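Local coordinates for period circadian protein homolog 2 (Mus musculus, PDB 3GDI), which is a circadian clock protein that probably regulates transcription in the nucleus and makes protein-protein contacts through its tandem PAS domains, at residues 164-168 with 181-187; 175-180 with 195-200. The contacts are given in a common frame with arbitrary orientation. Numbering follows the deposited sequence.

Contact 1. Residues 164-168 with 181-187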
loop_
_atom_site.group_PDB
_atom_site.type_symbol
_atom_site.label_atom_id
_atom_site.label_comp_id
_atom_site.label_asym_id
_atom_site.label_seq_id
_atom_site.Cartn_x
_atom_site.Cartn_y
_atom_site.Cartn_z
ATOM N N LYS A 164 10.240 -4.313 25.462
ATOM C CA LYS A 164 10.161 -3.385 24.350
ATOM C C LYS A 164 10.168 -4.068 22.988
ATOM O O LYS A 164 10.357 -3.418 21.968
ATOM C CB LYS A 164 11.306 -2.382 24.441
ATOM C CG LYS A 164 11.333 -1.611 25.759
ATOM C CD LYS A 164 12.372 -0.489 25.722
ATOM C CE LYS A 164 12.423 0.292 27.029
ATOM N NZ LYS A 164 13.301 1.497 26.909
ATOM N N ARG A 165 9.965 -5.381 22.978
ATOM C CA ARG A 165 9.924 -6.136 21.731
ATOM C C ARG A 165 8.483 -6.057 21.282
ATOM O O ARG A 165 7.739 -7.023 21.350
ATOM C CB ARG A 165 10.345 -7.589 21.978
ATOM C CG ARG A 165 11.593 -7.655 22.826
ATOM C CD ARG A 165 12.567 -8.721 22.406
ATOM N NE ARG A 165 12.151 -10.052 22.822
ATOM C CZ ARG A 165 12.997 -11.052 23.055
ATOM N NH1 ARG A 165 14.307 -10.869 22.924
ATOM N NH2 ARG A 165 12.530 -12.241 23.405
ATOM N N ILE A 166 8.106 -4.867 20.837
ATOM C CA ILE A 166 6.754 -4.570 20.398
ATOM C C ILE A 166 6.706 -4.087 18.959
ATOM O O ILE A 166 7.445 -3.187 18.562
ATOM C CB ILE A 166 6.139 -3.457 21.295
ATOM C CG1 ILE A 166 6.137 -3.920 22.750
ATOM C CG2 ILE A 166 4.720 -3.086 20.821
ATOM C CD1 ILE A 166 5.629 -2.869 23.712
ATOM N N PHE A 167 5.828 -4.690 18.176
ATOM C CA PHE A 167 5.649 -4.263 16.793
ATOM C C PHE A 167 4.156 -4.342 16.453
ATOM O O PHE A 167 3.396 -5.039 17.129
ATOM C CB PHE A 167 6.473 -5.126 15.831
ATOM C CG PHE A 167 5.969 -6.514 15.687
ATOM C CD1 PHE A 167 6.301 -7.486 16.620
ATOM C CD2 PHE A 167 5.180 -6.862 14.604
ATOM C CE1 PHE A 167 5.857 -8.801 16.478
ATOM C CE2 PHE A 167 4.723 -8.167 14.441
ATOM C CZ PHE A 167 5.061 -9.145 15.381
ATOM N N THR A 168 3.732 -3.615 15.427
ATOM C CA THR A 168 2.327 -3.643 15.043
ATOM C C THR A 168 2.122 -4.081 13.598
ATOM O O THR A 168 3.014 -3.972 12.768
ATOM C CB THR A 168 1.656 -2.269 15.216
ATOM O OG1 THR A 168 2.089 -1.398 14.168
ATOM C CG2 THR A 168 2.033 -1.648 16.559
ATOM N N ASP A 181 4.920 -2.267 10.935
ATOM C CA ASP A 181 5.728 -1.147 11.378
ATOM C C ASP A 181 7.199 -1.517 11.483
ATOM O O ASP A 181 7.562 -2.689 11.607
ATOM C CB ASP A 181 5.183 -0.568 12.687
ATOM C CG ASP A 181 5.654 -1.312 13.897
ATOM O OD1 ASP A 181 5.554 -2.549 13.903
ATOM O OD2 ASP A 181 6.116 -0.653 14.850
ATOM N N GLU A 182 8.048 -0.505 11.409
ATOM C CA GLU A 182 9.488 -0.707 11.436
ATOM C C GLU A 182 10.055 -1.559 12.553
ATOM O O GLU A 182 11.071 -2.224 12.359
ATOM C CB GLU A 182 10.205 0.640 11.429
ATOM C CG GLU A 182 10.039 1.413 10.134
ATOM C CD GLU A 182 11.013 2.573 10.006
ATOM O OE1 GLU A 182 10.937 3.300 8.991
ATOM O OE2 GLU A 182 11.855 2.754 10.916
ATOM N N ARG A 183 9.418 -1.546 13.719
ATOM C CA ARG A 183 9.914 -2.320 14.847
ATOM C C ARG A 183 9.815 -3.812 14.582
ATOM O O ARG A 183 10.457 -4.617 15.259
ATOM C CB ARG A 183 9.140 -1.962 16.120
ATOM C CG ARG A 183 9.225 -0.489 16.506
ATOM C CD ARG A 183 8.411 -0.169 17.763
ATOM N NE ARG A 183 6.981 -0.413 17.589
ATOM C CZ ARG A 183 6.055 -0.162 18.513
ATOM N NH1 ARG A 183 6.407 0.344 19.684
ATOM N NH2 ARG A 183 4.777 -0.419 18.269
ATOM N N ALA A 184 9.018 -4.174 13.583
ATOM C CA ALA A 184 8.813 -5.574 13.229
ATOM C C ALA A 184 9.981 -6.205 12.479
ATOM O O ALA A 184 10.258 -7.397 12.652
ATOM C CB ALA A 184 7.539 -5.716 12.398
ATOM N N VAL A 185 10.665 -5.428 11.643
ATOM C CA VAL A 185 11.773 -5.986 10.879
ATOM C C VAL A 185 12.776 -6.707 11.780
ATOM O O VAL A 185 13.110 -7.865 11.544
ATOM C CB VAL A 185 12.494 -4.904 10.051
ATOM C CG1 VAL A 185 13.641 -5.530 9.294
ATOM C CG2 VAL A 185 11.522 -4.256 9.065
ATOM N N PRO A 186 13.260 -6.037 12.833
ATOM C CA PRO A 186 14.223 -6.691 13.726
ATOM C C PRO A 186 13.642 -7.871 14.517
ATOM O O PRO A 186 14.379 -8.748 14.968
ATOM C CB PRO A 186 14.669 -5.551 14.649
ATOM C CG PRO A 186 14.501 -4.347 13.797
ATOM C CD PRO A 186 13.177 -4.599 13.129
ATOM N N LEU A 187 12.328 -7.908 14.697
ATOM C CA LEU A 187 11.742 -9.006 15.464
ATOM C C LEU A 187 11.220 -10.158 14.606
ATOM O O LEU A 187 10.923 -11.230 15.127
ATOM C CB LEU A 187 10.616 -8.476 16.362
ATOM C CG LEU A 187 11.008 -7.471 17.454
ATOM C CD1 LEU A 187 9.768 -6.834 18.031
ATOM C CD2 LEU A 187 11.806 -8.165 18.540
#
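One carboxylate takes the place of a backbone carbonyl here: OD1 of D181 accepts a short hydrogen bond from the amide N of T168 at 2.6 Å, while the D181 amide N donates to the T168 carbonyl O at 3.1 Å. Aspartate suits the spot because its short side chain brings OD1 beside its own amide, so a single residue serves both backbone polar groups, N and O, of T168. D181 also opens a type I turn to A184, closed by A184 N to D181 O at 2.9 Å, and its other oxygen makes a salt bridge with R183 within the turn, NE to OD2 at 2.9 Å. The R183 guanidinium lies against the strand, with the I166 carbonyl and the F167 amide over one face and T168 CG2 near its edge, 3.5 Å from NH2.

Beyond the turn the contact becomes apolar. The methyl of A184 is small enough to let the F167 ring approach, CD2 to CB 3.4 Å, and L187, about a turn further along the helix, packs its CD1 3.8 Å from F167 CD1, on the same side of the ring. H266 of strand 259-268 meets the same ring. Strand 166-171 of the second PAS domain is thus joined to helix 184-188 by paired hydrogen bonds at T168 and apolar packing at F167, and the carboxylate's charge is shared between an amide and an arginine.

Contact 2. Residues 175-180 with 195-200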
loop_
_atom_site.group_PDB
_atom_site.type_symbol
_atom_site.label_atom_id
_atom_site.label_comp_id
_atom_site.label_asym_id
_atom_site.label_seq_id
_atom_site.Cartn_x
_atom_site.Cartn_y
_atom_site.Cartn_z
ATOM N N CYS A 175 -8.021 -9.809 4.776
ATOM C CA CYS A 175 -6.932 -10.438 5.514
ATOM C C CYS A 175 -5.534 -10.468 4.902
ATOM O O CYS A 175 -4.768 -11.388 5.175
ATOM C CB CYS A 175 -7.329 -11.859 5.911
ATOM S SG CYS A 175 -8.598 -11.891 7.191
ATOM N N LEU A 176 -5.214 -9.474 4.078
ATOM C CA LEU A 176 -3.880 -9.351 3.503
ATOM C C LEU A 176 -3.231 -8.192 4.265
ATOM O O LEU A 176 -3.872 -7.161 4.487
ATOM C CB LEU A 176 -3.958 -8.987 2.022
ATOM C CG LEU A 176 -4.154 -10.080 0.979
ATOM C CD1 LEU A 176 -4.842 -11.284 1.598
ATOM C CD2 LEU A 176 -4.945 -9.495 -0.197
ATOM N N PHE A 177 -1.978 -8.345 4.675
ATOM C CA PHE A 177 -1.301 -7.264 5.405
ATOM C C PHE A 177 -1.413 -5.966 4.619
ATOM O O PHE A 177 -1.449 -5.984 3.394
ATOM C CB PHE A 177 0.190 -7.583 5.599
ATOM C CG PHE A 177 0.462 -8.649 6.626
ATOM C CD1 PHE A 177 0.174 -8.430 7.977
ATOM C CD2 PHE A 177 0.996 -9.872 6.248
ATOM C CE1 PHE A 177 0.415 -9.418 8.937
ATOM C CE2 PHE A 177 1.242 -10.866 7.203
ATOM C CZ PHE A 177 0.949 -10.634 8.551
ATOM N N GLN A 178 -1.472 -4.838 5.320
ATOM C CA GLN A 178 -1.529 -3.539 4.661
ATOM C C GLN A 178 -0.228 -2.797 4.983
ATOM O O GLN A 178 0.270 -1.976 4.199
ATOM C CB GLN A 178 -2.739 -2.725 5.155
ATOM C CG GLN A 178 -2.844 -1.332 4.528
ATOM C CD GLN A 178 -2.051 -0.281 5.309
ATOM O OE1 GLN A 178 -1.711 0.792 4.786
ATOM N NE2 GLN A 178 -1.778 -0.574 6.571
ATOM N N ALA A 179 0.305 -3.099 6.161
ATOM C CA ALA A 179 1.534 -2.495 6.612
ATOM C C ALA A 179 2.032 -3.245 7.824
ATOM O O ALA A 179 1.269 -3.935 8.507
ATOM C CB ALA A 179 1.303 -1.044 6.967
ATOM N N VAL A 180 3.330 -3.112 8.054
ATOM C CA VAL A 180 4.011 -3.706 9.183
ATOM C C VAL A 180 4.893 -2.554 9.638
ATOM O O VAL A 180 5.541 -1.909 8.806
ATOM C CB VAL A 180 4.891 -4.880 8.752
ATOM C CG1 VAL A 180 5.452 -5.556 9.965
ATOM C CG2 VAL A 180 4.081 -5.868 7.928
ATOM N N LEU A 195 5.898 -8.908 3.434
ATOM C CA LEU A 195 4.599 -9.217 4.027
ATOM C C LEU A 195 3.417 -8.419 3.485
ATOM O O LEU A 195 2.282 -8.871 3.577
ATOM C CB LEU A 195 4.675 -9.025 5.546
ATOM C CG LEU A 195 5.541 -10.067 6.246
ATOM C CD1 LEU A 195 5.852 -9.683 7.686
ATOM C CD2 LEU A 195 4.790 -11.382 6.183
ATOM N N ILE A 196 3.665 -7.240 2.927
ATOM C CA ILE A 196 2.564 -6.440 2.411
ATOM C C ILE A 196 1.837 -7.154 1.275
ATOM O O ILE A 196 2.465 -7.604 0.324
ATOM C CB ILE A 196 3.050 -5.060 1.915
ATOM C CG1 ILE A 196 3.537 -4.221 3.094
ATOM C CG2 ILE A 196 1.916 -4.317 1.239
ATOM C CD1 ILE A 196 4.093 -2.864 2.688
ATOM N N GLU A 197 0.512 -7.255 1.392
ATOM C CA GLU A 197 -0.339 -7.901 0.391
ATOM C C GLU A 197 -0.344 -9.429 0.423
ATOM O O GLU A 197 -0.800 -10.069 -0.533
ATOM C CB GLU A 197 0.044 -7.450 -1.024
ATOM C CG GLU A 197 -0.020 -5.947 -1.265
ATOM C CD GLU A 197 -1.434 -5.420 -1.361
ATOM O OE1 GLU A 197 -1.596 -4.251 -1.767
ATOM O OE2 GLU A 197 -2.381 -6.165 -1.032
ATOM N N THR A 198 0.158 -10.022 1.501
ATOM C CA THR A 198 0.158 -11.476 1.608
ATOM C C THR A 198 -0.810 -11.890 2.717
ATOM O O THR A 198 -1.108 -11.101 3.614
ATOM C CB THR A 198 1.576 -12.013 1.896
ATOM O OG1 THR A 198 1.926 -11.769 3.262
ATOM C CG2 THR A 198 2.593 -11.316 0.995
ATOM N N PRO A 199 -1.311 -13.139 2.676
ATOM C CA PRO A 199 -2.251 -13.595 3.705
ATOM C C PRO A 199 -1.687 -13.544 5.107
ATOM O O PRO A 199 -0.607 -14.055 5.371
ATOM C CB PRO A 199 -2.579 -15.034 3.280
ATOM C CG PRO A 199 -2.345 -15.030 1.788
ATOM C CD PRO A 199 -1.062 -14.213 1.694
ATOM N N VAL A 200 -2.437 -12.924 6.000
ATOM C CA VAL A 200 -2.063 -12.828 7.397
ATOM C C VAL A 200 -1.972 -14.233 7.975
ATOM O O VAL A 200 -1.014 -14.577 8.661
ATOM C CB VAL A 200 -3.143 -12.068 8.182
ATOM C CG1 VAL A 200 -2.906 -12.195 9.681
ATOM C CG2 VAL A 200 -3.164 -10.614 7.740
#
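The phenyl ring of F177 is the main bump of this contact, and the loop 195-200 curls around to form the hollow that receives it. V200 roofs one face: its CG2 makes a CH-pi contact 4.0 Å from the centroid of the F177 ring, only 12° off the normal. L195 borders the ring, with its O near the ring plane 3.1 Å from F177 CD2 and its CD2 3.7 Å from F177 CE2. A flat aromatic presents a broad face to V200 and a thin edge to the L195 carbonyl, and valine offers the face a compact methyl. V180 packs CG2 on CB of L195 at 4.0 Å, while L176 sets CG 3.7 Å from the E197 carbonyl O.

The contact joins an edge strand of this PAS domain's five-stranded antiparallel sheet to the loop between helices 192-195 and 200-203. V200 N donates to C175 O at 2.9 Å, F177 N to T198 O at 3.1 Å, and E197 N to F177 O at 3.1 Å, with L176 and P199 forming a single beta bridge. The loop bends through a type II turn from L195 to T198, and T198 OG1 ties back to L195 O at 2.9 Å. Proline, lacking an amide hydrogen, sits where its nitrogen is not called upon. Y80 of the second subunit packs on T198 and P199, and Q178 meets Q178 of that subunit. Main-chain hydrogen bonds therefore pin the loop to the start of strand 177-180 and the residues leading into it, while apolar packing around one ring fills the space between.

Following the chain, 164-168 enters strand 166-171, the chain turns back through 175-180 into strand 177-180, and the residues 181-187 lead directly into helix 184-188; contact 1 closes this first loop. Contact 2 opens inside it, at 175-180, and closes beyond it, at 195-200 after helix 192-195, so the two loops cross instead of nesting. Their centres lie 15 Å apart, and they touch where T168 O packs 4.0 Å from V180 CG1. Both rest on the same antiparallel five-stranded PAS sheet: contact 1 ties strand 166-171, next to the edge strand, to helix 184-188, whereas contact 2 ties an edge strand, 177-180, to the loop between helices 192-195 and 200-203.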